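Acyl-coenzyme A oxidase acox-1.1 (Caenorhabditis elegans, PDB 5K3H) catalyses the FAD-dependent first step of peroxisomal beta-oxidation, desaturating acyl-CoAs to (2E)-enoyl-CoAs while reducing oxygen to hydrogen peroxide. Local coordinates at residues Glu131-Ala134 with Lys135-Arg139; Pro261-Asn264 with Leu265-His269; Tyr491-Thr494 with Phe495-Ile498; Lys500-Thr503 with Leu504-Asn508. One frame throughout, in Å; residues are numbered along the deposited sequence.

Contact 1 (Glu131-Ala134 with Lys135-Arg139); sequences EQQA and KWLIR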
loop_
_atom_site.group_PDB
_atom_site.type_symbol
_atom_site.label_atom_id
_atom_site.label_comp_id
_atom_site.label_asym_id
_atom_site.label_seq_id
_atom_site.Cartn_x
_atom_site.Cartn_y
_atom_site.Cartn_z
ATOM N N GLU B 131 -19.162 -37.886 -18.368
ATOM C CA GLU B 131 -19.860 -37.578 -19.610
ATOM C C GLU B 131 -19.829 -36.079 -19.899
ATOM O O GLU B 131 -19.751 -35.666 -21.062
ATOM C CB GLU B 131 -21.288 -38.105 -19.538
ATOM C CG GLU B 131 -22.107 -37.929 -20.791
ATOM C CD GLU B 131 -23.459 -38.628 -20.672
ATOM O OE1 GLU B 131 -23.822 -39.036 -19.539
ATOM O OE2 GLU B 131 -24.138 -38.804 -21.714
ATOM N N GLN B 132 -19.935 -35.245 -18.852
ATOM C CA GLN B 132 -19.881 -33.797 -19.056
ATOM C C GLN B 132 -18.469 -33.319 -19.396
ATOM O O GLN B 132 -18.297 -32.444 -20.255
ATOM C CB GLN B 132 -20.443 -33.066 -17.831
ATOM C CG GLN B 132 -21.964 -33.165 -17.738
ATOM C CD GLN B 132 -22.525 -32.736 -16.391
ATOM O OE1 GLN B 132 -21.904 -32.954 -15.353
ATOM N NE2 GLN B 132 -23.704 -32.116 -16.404
ATOM N N GLN B 133 -17.450 -33.884 -18.739
ATOM C CA GLN B 133 -16.062 -33.531 -19.036
ATOM C C GLN B 133 -15.704 -33.825 -20.485
ATOM O O GLN B 133 -14.987 -33.043 -21.130
ATOM C CB GLN B 133 -15.136 -34.290 -18.099
ATOM C CG GLN B 133 -15.258 -33.844 -16.663
ATOM C CD GLN B 133 -14.349 -34.621 -15.768
ATOM O OE1 GLN B 133 -13.657 -35.517 -16.222
ATOM N NE2 GLN B 133 -14.360 -34.304 -14.484
ATOM N N ALA B 134 -16.176 -34.966 -21.006
ATOM C CA ALA B 134 -15.937 -35.315 -22.403
ATOM C C ALA B 134 -16.478 -34.250 -23.345
ATOM O O ALA B 134 -15.941 -34.059 -24.443
ATOM C CB ALA B 134 -16.553 -36.688 -22.710
ATOM N N LYS B 135 -17.521 -33.534 -22.920
ATOM C CA LYS B 135 -18.169 -32.528 -23.746
ATOM C C LYS B 135 -17.587 -31.125 -23.563
ATOM O O LYS B 135 -17.352 -30.427 -24.561
ATOM C CB LYS B 135 -19.662 -32.477 -23.408
ATOM C CG LYS B 135 -20.482 -31.533 -24.295
ATOM C CD LYS B 135 -21.962 -31.466 -23.855
ATOM C CE LYS B 135 -22.714 -32.787 -24.074
ATOM N NZ LYS B 135 -24.166 -32.592 -23.723
ATOM N N TRP B 136 -17.276 -30.714 -22.333
ATOM C CA TRP B 136 -16.815 -29.350 -22.051
ATOM C C TRP B 136 -15.344 -29.235 -21.671
ATOM O O TRP B 136 -14.670 -28.298 -22.109
ATOM C CB TRP B 136 -17.676 -28.728 -20.945
ATOM C CG TRP B 136 -19.089 -28.502 -21.383
ATOM C CD1 TRP B 136 -19.502 -27.875 -22.527
ATOM C CD2 TRP B 136 -20.280 -28.895 -20.695
ATOM N NE1 TRP B 136 -20.871 -27.850 -22.589
ATOM C CE2 TRP B 136 -21.375 -28.470 -21.475
ATOM C CE3 TRP B 136 -20.530 -29.556 -19.484
ATOM C CZ2 TRP B 136 -22.701 -28.687 -21.092
ATOM C CZ3 TRP B 136 -21.855 -29.773 -19.105
ATOM C CH2 TRP B 136 -22.918 -29.343 -19.909
ATOM N N LEU B 137 -14.833 -30.153 -20.847
ATOM C CA LEU B 137 -13.449 -30.062 -20.395
ATOM C C LEU B 137 -12.475 -30.207 -21.556
ATOM O O LEU B 137 -11.432 -29.540 -21.585
ATOM C CB LEU B 137 -13.174 -31.115 -19.324
ATOM C CG LEU B 137 -11.748 -31.233 -18.788
ATOM C CD1 LEU B 137 -11.217 -29.900 -18.256
ATOM C CD2 LEU B 137 -11.741 -32.291 -17.721
ATOM N N ILE B 138 -12.784 -31.088 -22.514
ATOM C CA ILE B 138 -11.905 -31.275 -23.667
ATOM C C ILE B 138 -11.808 -29.992 -24.486
ATOM O O ILE B 138 -10.718 -29.565 -24.877
ATOM C CB ILE B 138 -12.400 -32.446 -24.539
ATOM C CG1 ILE B 138 -12.390 -33.772 -23.768
ATOM C CG2 ILE B 138 -11.578 -32.541 -25.819
ATOM C CD1 ILE B 138 -11.058 -34.141 -23.139
ATOM N N ARG B 139 -12.943 -29.356 -24.761
ATOM C CA ARG B 139 -12.905 -28.101 -25.504
ATOM C C ARG B 139 -12.129 -27.036 -24.736
ATOM O O ARG B 139 -11.335 -26.284 -25.326
ATOM C CB ARG B 139 -14.329 -27.623 -25.788
ATOM C CG ARG B 139 -15.155 -28.528 -26.680
ATOM C CD ARG B 139 -16.407 -27.786 -27.154
ATOM N NE ARG B 139 -16.151 -26.756 -28.160
ATOM C CZ ARG B 139 -16.972 -25.735 -28.393
ATOM N NH1 ARG B 139 -18.080 -25.597 -27.675
ATOM N NH2 ARG B 139 -16.683 -24.845 -29.332
#
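The carbonyl oxygen of Gln132 takes two backbone hydrogens at this irregular point of helix 130-141. Trp136 N reaches Gln132 O at 2.9 Å, almost in line with the carbonyl, whereas Lys135 N lies 3.0 Å from Gln132 O but well above the carbonyl plane, 65° out of it. Gln133 O also meets two donors, but in another pattern: Ile138 N donates to it over 3.3 Å with an i to i+5 spacing, and the i to i+4 bond from Leu137 N is weak. The turn is thus locally tightened at one carbonyl and widened at the next.

Outward from the backbone, the Gln132 and Trp136 side chains run side by side, Gln132 CG approaching Trp136 CZ3 at 3.7 Å. Lys135 CD lies over one indole face of Trp136, toward its rim, 3.8 Å above the plane. On another side of the helix Gln133 CB packs on Leu137 CB at 3.9 Å, and the Leu137 side chain packs on Ile121 and Leu124 of helix 114-127.

Glutamine suits position 132 because its amide both donates and accepts: NE2 gives to Thr263 O and Leu265 O, OE1 receives from Ser129 N and Met267 N. This buried amide is therefore held at both ends, which fixes its rotation and ties the helix to the 261-269 loop.

Contact 2 (Pro261-Asn264 with Leu265-His269); sequences PRTN and LLMRH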
loop_
_atom_site.group_PDB
_atom_site.type_symbol
_atom_site.label_atom_id
_atom_site.label_comp_id
_atom_site.label_asym_id
_atom_site.label_seq_id
_atom_site.Cartn_x
_atom_site.Cartn_y
_atom_site.Cartn_z
ATOM N N PRO B 261 -30.243 -26.450 -20.648
ATOM C CA PRO B 261 -30.735 -27.822 -20.445
ATOM C C PRO B 261 -30.507 -28.322 -19.025
ATOM O O PRO B 261 -29.634 -27.846 -18.300
ATOM C CB PRO B 261 -29.923 -28.646 -21.452
ATOM C CG PRO B 261 -29.473 -27.657 -22.492
ATOM C CD PRO B 261 -29.345 -26.338 -21.813
ATOM N N ARG B 262 -31.306 -29.318 -18.640
ATOM C CA ARG B 262 -31.130 -29.954 -17.342
ATOM C C ARG B 262 -29.695 -30.419 -17.131
ATOM O O ARG B 262 -29.143 -30.286 -16.029
ATOM C CB ARG B 262 -32.070 -31.155 -17.196
ATOM C CG ARG B 262 -32.078 -31.728 -15.783
ATOM C CD ARG B 262 -32.809 -33.029 -15.633
ATOM N NE ARG B 262 -31.990 -34.200 -15.945
ATOM C CZ ARG B 262 -31.993 -34.834 -17.112
ATOM N NH1 ARG B 262 -32.788 -34.417 -18.094
ATOM N NH2 ARG B 262 -31.217 -35.898 -17.289
ATOM N N THR B 263 -29.072 -30.971 -18.174
ATOM C CA THR B 263 -27.750 -31.577 -18.047
ATOM C C THR B 263 -26.613 -30.558 -18.025
ATOM O O THR B 263 -25.449 -30.970 -17.944
ATOM C CB THR B 263 -27.523 -32.575 -19.185
ATOM O OG1 THR B 263 -27.794 -31.927 -20.436
ATOM C CG2 THR B 263 -28.427 -33.796 -19.032
ATOM N N ASN B 264 -26.911 -29.248 -18.070
ATOM C CA ASN B 264 -25.892 -28.235 -17.790
ATOM C C ASN B 264 -25.637 -28.051 -16.301
ATOM O O ASN B 264 -24.673 -27.368 -15.952
ATOM C CB ASN B 264 -26.248 -26.879 -18.401
ATOM C CG ASN B 264 -25.956 -26.804 -19.887
ATOM O OD1 ASN B 264 -26.162 -27.761 -20.620
ATOM N ND2 ASN B 264 -25.467 -25.656 -20.335
ATOM N N LEU B 265 -26.487 -28.603 -15.431
ATOM C CA LEU B 265 -26.133 -28.767 -14.029
ATOM C C LEU B 265 -24.956 -29.728 -13.930
ATOM O O LEU B 265 -25.030 -30.851 -14.435
ATOM C CB LEU B 265 -27.327 -29.311 -13.236
ATOM C CG LEU B 265 -27.050 -29.837 -11.812
ATOM C CD1 LEU B 265 -26.761 -28.697 -10.837
ATOM C CD2 LEU B 265 -28.170 -30.716 -11.272
ATOM N N LEU B 266 -23.856 -29.280 -13.312
ATOM C CA LEU B 266 -22.671 -30.124 -13.159
ATOM C C LEU B 266 -22.977 -31.222 -12.142
ATOM O O LEU B 266 -23.278 -30.931 -10.977
ATOM C CB LEU B 266 -21.474 -29.281 -12.716
ATOM C CG LEU B 266 -21.086 -28.125 -13.662
ATOM C CD1 LEU B 266 -19.746 -27.511 -13.291
ATOM C CD2 LEU B 266 -21.101 -28.570 -15.130
ATOM N N MET B 267 -22.911 -32.485 -12.575
ATOM C CA MET B 267 -23.556 -33.570 -11.838
ATOM C C MET B 267 -22.607 -34.708 -11.465
ATOM O O MET B 267 -23.012 -35.872 -11.407
ATOM C CB MET B 267 -24.732 -34.121 -12.643
ATOM C CG MET B 267 -25.974 -33.266 -12.575
ATOM S SD MET B 267 -27.387 -34.004 -13.416
ATOM C CE MET B 267 -27.246 -33.286 -15.045
ATOM N N ARG B 268 -21.344 -34.406 -11.154
ATOM C CA ARG B 268 -20.461 -35.470 -10.685
ATOM C C ARG B 268 -20.939 -36.020 -9.348
ATOM O O ARG B 268 -20.939 -37.238 -9.131
ATOM C CB ARG B 268 -19.019 -34.965 -10.570
ATOM C CG ARG B 268 -18.031 -35.995 -9.999
ATOM C CD ARG B 268 -16.582 -35.618 -10.305
ATOM N NE ARG B 268 -16.360 -35.719 -11.744
ATOM C CZ ARG B 268 -15.726 -36.724 -12.343
ATOM N NH1 ARG B 268 -15.225 -37.724 -11.629
ATOM N NH2 ARG B 268 -15.607 -36.732 -13.664
ATOM N N HIS B 269 -21.405 -35.146 -8.465
ATOM C CA HIS B 269 -21.745 -35.514 -7.103
ATOM C C HIS B 269 -23.209 -35.313 -6.756
ATOM O O HIS B 269 -23.662 -35.831 -5.730
ATOM C CB HIS B 269 -20.893 -34.694 -6.123
ATOM C CG HIS B 269 -19.422 -34.903 -6.292
ATOM N ND1 HIS B 269 -18.537 -33.858 -6.463
ATOM C CD2 HIS B 269 -18.678 -36.033 -6.308
ATOM C CE1 HIS B 269 -17.312 -34.336 -6.584
ATOM N NE2 HIS B 269 -17.369 -35.653 -6.488
#
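Leu265, Asn264 and Met267 have the most surface buried at this short 3-10 turn, which follows strand 258-261. Leu265 N donates to Arg262 O over 3.2 Å with a fairly straight N-H (158°), although it comes in above the carbonyl plane. One residue earlier Asn264 N is bonded to Pro261 O at 3.1 Å, and the two i to i+3 bonds define the turn. Leu265 CB rests 3.5 Å from Arg262 O before its branched end turns away toward Phe218, Phe176 and Met206, with His216 beside them.

Met267 folds back over the turn. A bend about its CG-SD bond (chi3 -93°) brings the terminal methyl CE to 3.5 Å from Thr263 CA and 3.7 Å from Arg262 O; Thr263 CG2 is more distant, 4.2 Å from Met267 CE. A long, flexible thioether suits this reach across three residues of backbone.

Asn264 fits a buried turn because its amide can bond to main chain: ND2 donates to Met219 O. Leucine suits position 265, a buried and largely apolar setting. The turn lies against strand 211-221, Leu265 also meets strands 199-208 and 175-179 through Met206 and Phe176, and Arg262 NE bonds to Val272 O at strand 271-272.

Contact 3 (Tyr491-Thr494 with Phe495-Ile498); sequences YIKT and FQHI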
loop_
_atom_site.group_PDB
_atom_site.type_symbol
_atom_site.label_atom_id
_atom_site.label_comp_id
_atom_site.label_asym_id
_atom_site.label_seq_id
_atom_site.Cartn_x
_atom_site.Cartn_y
_atom_site.Cartn_z
ATOM N N TYR B 491 12.639 -20.989 20.556
ATOM C CA TYR B 491 11.760 -20.026 19.883
ATOM C C TYR B 491 10.436 -20.672 19.481
ATOM O O TYR B 491 9.372 -20.058 19.603
ATOM C CB TYR B 491 12.451 -19.435 18.646
ATOM C CG TYR B 491 13.550 -18.454 18.954
ATOM C CD1 TYR B 491 14.839 -18.895 19.211
ATOM C CD2 TYR B 491 13.298 -17.088 18.993
ATOM C CE1 TYR B 491 15.872 -17.991 19.523
ATOM C CE2 TYR B 491 14.311 -16.169 19.294
ATOM C CZ TYR B 491 15.607 -16.622 19.556
ATOM O OH TYR B 491 16.623 -15.721 19.843
ATOM N N ILE B 492 10.491 -21.881 18.933
ATOM C CA ILE B 492 9.264 -22.577 18.561
ATOM C C ILE B 492 8.384 -22.787 19.792
ATOM O O ILE B 492 7.186 -22.475 19.781
ATOM C CB ILE B 492 9.602 -23.893 17.837
ATOM C CG1 ILE B 492 10.247 -23.569 16.475
ATOM C CG2 ILE B 492 8.359 -24.697 17.591
ATOM C CD1 ILE B 492 10.659 -24.778 15.642
ATOM N N LYS B 493 8.978 -23.250 20.899
ATOM C CA LYS B 493 8.185 -23.437 22.118
ATOM C C LYS B 493 7.615 -22.127 22.641
ATOM O O LYS B 493 6.548 -22.126 23.260
ATOM C CB LYS B 493 9.009 -24.103 23.224
ATOM C CG LYS B 493 9.358 -25.541 22.939
ATOM C CD LYS B 493 9.777 -26.228 24.220
ATOM C CE LYS B 493 10.973 -25.533 24.859
ATOM N NZ LYS B 493 11.035 -25.717 26.350
ATOM N N THR B 494 8.314 -21.012 22.420
ATOM C CA THR B 494 7.818 -19.709 22.857
ATOM C C THR B 494 6.640 -19.246 21.994
ATOM O O THR B 494 5.648 -18.732 22.525
ATOM C CB THR B 494 8.974 -18.706 22.844
ATOM O OG1 THR B 494 9.986 -19.171 23.743
ATOM C CG2 THR B 494 8.545 -17.320 23.281
ATOM N N PHE B 495 6.720 -19.435 20.667
ATOM C CA PHE B 495 5.567 -19.154 19.801
ATOM C C PHE B 495 4.385 -20.069 20.128
ATOM O O PHE B 495 3.222 -19.648 20.071
ATOM C CB PHE B 495 5.937 -19.324 18.323
ATOM C CG PHE B 495 6.841 -18.253 17.783
ATOM C CD1 PHE B 495 6.416 -16.944 17.721
ATOM C CD2 PHE B 495 8.097 -18.567 17.312
ATOM C CE1 PHE B 495 7.211 -15.970 17.220
ATOM C CE2 PHE B 495 8.929 -17.585 16.809
ATOM C CZ PHE B 495 8.487 -16.287 16.755
ATOM N N GLN B 496 4.659 -21.335 20.433
ATOM C CA GLN B 496 3.573 -22.230 20.811
ATOM C C GLN B 496 2.874 -21.723 22.065
ATOM O O GLN B 496 1.639 -21.689 22.132
ATOM C CB GLN B 496 4.113 -23.652 20.998
ATOM C CG GLN B 496 4.384 -24.348 19.683
ATOM C CD GLN B 496 5.018 -25.739 19.822
ATOM O OE1 GLN B 496 5.554 -26.086 20.870
ATOM N NE2 GLN B 496 4.995 -26.520 18.735
ATOM N N HIS B 497 3.652 -21.256 23.042
ATOM C CA HIS B 497 3.072 -20.739 24.274
ATOM C C HIS B 497 2.172 -19.534 24.013
ATOM O O HIS B 497 1.033 -19.495 24.495
ATOM C CB HIS B 497 4.170 -20.378 25.272
ATOM C CG HIS B 497 3.638 -19.755 26.521
ATOM N ND1 HIS B 497 3.133 -20.497 27.572
ATOM C CD2 HIS B 497 3.459 -18.454 26.858
ATOM C CE1 HIS B 497 2.708 -19.679 28.517
ATOM N NE2 HIS B 497 2.891 -18.436 28.107
ATOM N N ILE B 498 2.651 -18.527 23.271
ATOM C CA ILE B 498 1.829 -17.325 23.147
ATOM C C ILE B 498 0.594 -17.608 22.293
ATOM O O ILE B 498 -0.489 -17.098 22.595
ATOM C CB ILE B 498 2.625 -16.098 22.638
ATOM C CG1 ILE B 498 2.867 -16.136 21.149
ATOM C CG2 ILE B 498 3.967 -15.901 23.368
ATOM C CD1 ILE B 498 3.931 -15.126 20.744
#
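Regular alpha-helical geometry joins residues 491-494 to 495-498, with four successive i to i+4 bonds near the start of helix 489-515. The shortest runs from Gln496 N to Ile492 O at 2.8 Å, and the longest from Ile498 N to Thr494 O at 3.1 Å. Between these limits Phe495 N donates to Tyr491 O and His497 N to Lys493 O.

Phe495 leans back over the preceding turn. With CG beside its own N (chi1 -71°), ring atom CD2 comes within 3.0 Å of Tyr491 O, a tight approach, while CA of Ile492 lies at the ring edge. Tyr491 CB touches Phe495 CE2 more loosely, at 4.4 Å. On the adjoining side the extended Gln496 chain slants across Ile492, CG2 of Ile492 meeting Gln496 NE2 at 4.0 Å; a long side chain here can cover an aliphatic neighbour and still carry its amide to Glu545, in a weak bond. Thr494 is compact enough for a buried turn, and its hydroxyl is bonded to Glu490 O and Ser478 OG.

Helix 520-553 covers the Ile492 and Phe495 side through Ala548 and Leu541. Leu575 of helix 557-577 touches Tyr491, Thr494 and Phe495. Tyr491 packs on Tyr595 and Gln599 of helix 590-616, and its hydroxyl bonds to Asn572 of helix 557-577.

Contact 4 (Lys500-Thr503 with Leu504-Asn508); sequences KRQT and LKAAN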
loop_
_atom_site.group_PDB
_atom_site.type_symbol
_atom_site.label_atom_id
_atom_site.label_comp_id
_atom_site.label_asym_id
_atom_site.label_seq_id
_atom_site.Cartn_x
_atom_site.Cartn_y
_atom_site.Cartn_z
ATOM N N LYS B 500 -1.073 -20.530 22.095
ATOM C CA LYS B 500 -2.006 -21.191 23.005
ATOM C C LYS B 500 -2.617 -20.195 23.989
ATOM O O LYS B 500 -3.839 -20.181 24.201
ATOM C CB LYS B 500 -1.311 -22.311 23.773
ATOM C CG LYS B 500 -2.188 -22.925 24.882
ATOM C CD LYS B 500 -1.434 -23.992 25.668
ATOM C CE LYS B 500 -0.283 -23.347 26.465
ATOM N NZ LYS B 500 0.595 -24.339 27.154
ATOM N N ARG B 501 -1.786 -19.342 24.601
ATOM C CA ARG B 501 -2.331 -18.421 25.599
ATOM C C ARG B 501 -3.408 -17.523 24.997
ATOM O O ARG B 501 -4.480 -17.343 25.589
ATOM C CB ARG B 501 -1.234 -17.570 26.225
ATOM C CG ARG B 501 -1.588 -17.147 27.639
ATOM C CD ARG B 501 -0.629 -16.068 28.175
ATOM N NE ARG B 501 -1.119 -14.715 27.893
ATOM C CZ ARG B 501 -0.701 -13.951 26.888
ATOM N NH1 ARG B 501 0.234 -14.405 26.059
ATOM N NH2 ARG B 501 -1.210 -12.734 26.717
ATOM N N GLN B 502 -3.148 -16.961 23.809
ATOM C CA GLN B 502 -4.125 -16.080 23.165
ATOM C C GLN B 502 -5.341 -16.865 22.670
ATOM O O GLN B 502 -6.462 -16.340 22.657
ATOM C CB GLN B 502 -3.455 -15.297 22.024
ATOM C CG GLN B 502 -4.355 -14.315 21.280
ATOM C CD GLN B 502 -4.899 -13.163 22.147
ATOM O OE1 GLN B 502 -4.274 -12.734 23.127
ATOM N NE2 GLN B 502 -6.072 -12.648 21.766
ATOM N N THR B 503 -5.145 -18.113 22.260
ATOM C CA THR B 503 -6.277 -18.942 21.854
ATOM C C THR B 503 -7.219 -19.222 23.021
ATOM O O THR B 503 -8.445 -19.094 22.891
ATOM C CB THR B 503 -5.773 -20.239 21.234
ATOM O OG1 THR B 503 -5.114 -19.929 20.004
ATOM C CG2 THR B 503 -6.915 -21.209 20.988
ATOM N N LEU B 504 -6.673 -19.652 24.160
ATOM C CA LEU B 504 -7.533 -19.956 25.301
ATOM C C LEU B 504 -8.148 -18.683 25.887
ATOM O O LEU B 504 -9.307 -18.687 26.329
ATOM C CB LEU B 504 -6.733 -20.708 26.364
ATOM C CG LEU B 504 -5.979 -21.957 25.877
ATOM C CD1 LEU B 504 -5.162 -22.545 27.029
ATOM C CD2 LEU B 504 -6.855 -23.033 25.225
ATOM N N LYS B 505 -7.387 -17.585 25.908
ATOM C CA LYS B 505 -7.925 -16.341 26.446
ATOM C C LYS B 505 -9.124 -15.877 25.626
ATOM O O LYS B 505 -10.210 -15.619 26.170
ATOM C CB LYS B 505 -6.835 -15.273 26.450
ATOM C CG LYS B 505 -7.316 -13.932 26.941
ATOM C CD LYS B 505 -6.276 -12.836 26.792
ATOM C CE LYS B 505 -6.848 -11.500 27.273
ATOM N NZ LYS B 505 -5.776 -10.528 27.561
ATOM N N ALA B 506 -8.976 -15.861 24.299
ATOM C CA ALA B 506 -10.059 -15.406 23.437
ATOM C C ALA B 506 -11.258 -16.337 23.508
ATOM O O ALA B 506 -12.402 -15.875 23.540
ATOM C CB ALA B 506 -9.562 -15.303 21.997
ATOM N N ALA B 507 -11.024 -17.649 23.551
ATOM C CA ALA B 507 -12.148 -18.577 23.650
ATOM C C ALA B 507 -12.882 -18.407 24.981
ATOM O O ALA B 507 -14.119 -18.363 25.018
ATOM C CB ALA B 507 -11.665 -20.017 23.433
ATOM N N ASN B 508 -12.139 -18.239 26.076
ATOM C CA ASN B 508 -12.783 -18.022 27.365
ATOM C C ASN B 508 -13.533 -16.701 27.405
ATOM O O ASN B 508 -14.544 -16.596 28.113
ATOM C CB ASN B 508 -11.766 -18.082 28.496
ATOM C CG ASN B 508 -11.374 -19.494 28.817
ATOM O OD1 ASN B 508 -12.159 -20.419 28.589
ATOM N ND2 ASN B 508 -10.184 -19.680 29.365
HETATM O O HOH W 1 -4.835 -10.232 24.435
#
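Leu504 lays its isobutyl group across the aliphatic part of Lys500, CD1 lying 3.7 Å from Lys500 CG. This is an i to i+4 side-chain pair on alpha-helix 489-515, part of the helical C-terminal region of the acyl-CoA oxidase fold. In the same turn Leu504 N bonds to Lys500 O at 2.9 Å, with an N-H...O angle of 172°, and Leu504 CG crowds the same Lys500 O at 3.2 Å. Lysine suits the place because its methylenes cover the leucine while the chain, bending at chi3 (67°), carries NZ away to Ser474 OG and Ala472 O.

The next bonds, Lys505 N to Arg501 O, Ala506 N to Gln502 O and Ala507 N to Thr503 O, continue the regular pattern. Small side chains fit the buried side: Ala506 CB sits 3.3 Å from Gln502 O and faces Leu531 of helix 520-553, while Ala507 packs on Val449 and Ala452 of helix 437-456. Thr503 touches Ala534, an ATP-site residue, and returns its OG1 to Ala499 O.

On the polar side Arg501 pairs with Glu584, and Lys505 forms a salt bridge to Asp594 of the second subunit. Arg501 NH2 and Lys505 NZ are 5.1 Å apart, a like-charge proximity that these acids would be expected to ease. Gln502 NE2 bonds to Glu530, and the other end of that amide is linked to Lys505 by one water, which donates to Gln502 OE1 at 2.9 Å and accepts a weak bond from Lys505 NZ at 3.3 Å.

Overall arrangement
The four contacts form two separate pairs. Contact 1 docks on contact 2, their centres 12 Å apart and Trp136 CH2 3.6 Å from Thr263 O, so a helix and a loop far apart in sequence are joined beside the beta sheets. Leu266 of contact 2 comes within about 7 Å, side chain to side chain, of the FAD-binding Tyr149; Leu137 of contact 1 is about 12 Å from it. Contacts 3 and 4 follow one another on helix 489-515, centres 14 Å apart. In this apo form the side chains of Ile498 and Gln502 each lie about 4 Å from that of Tyr581, one of the ATP-binding residues. Centres of the two pairs lie 45 to 50 Å apart.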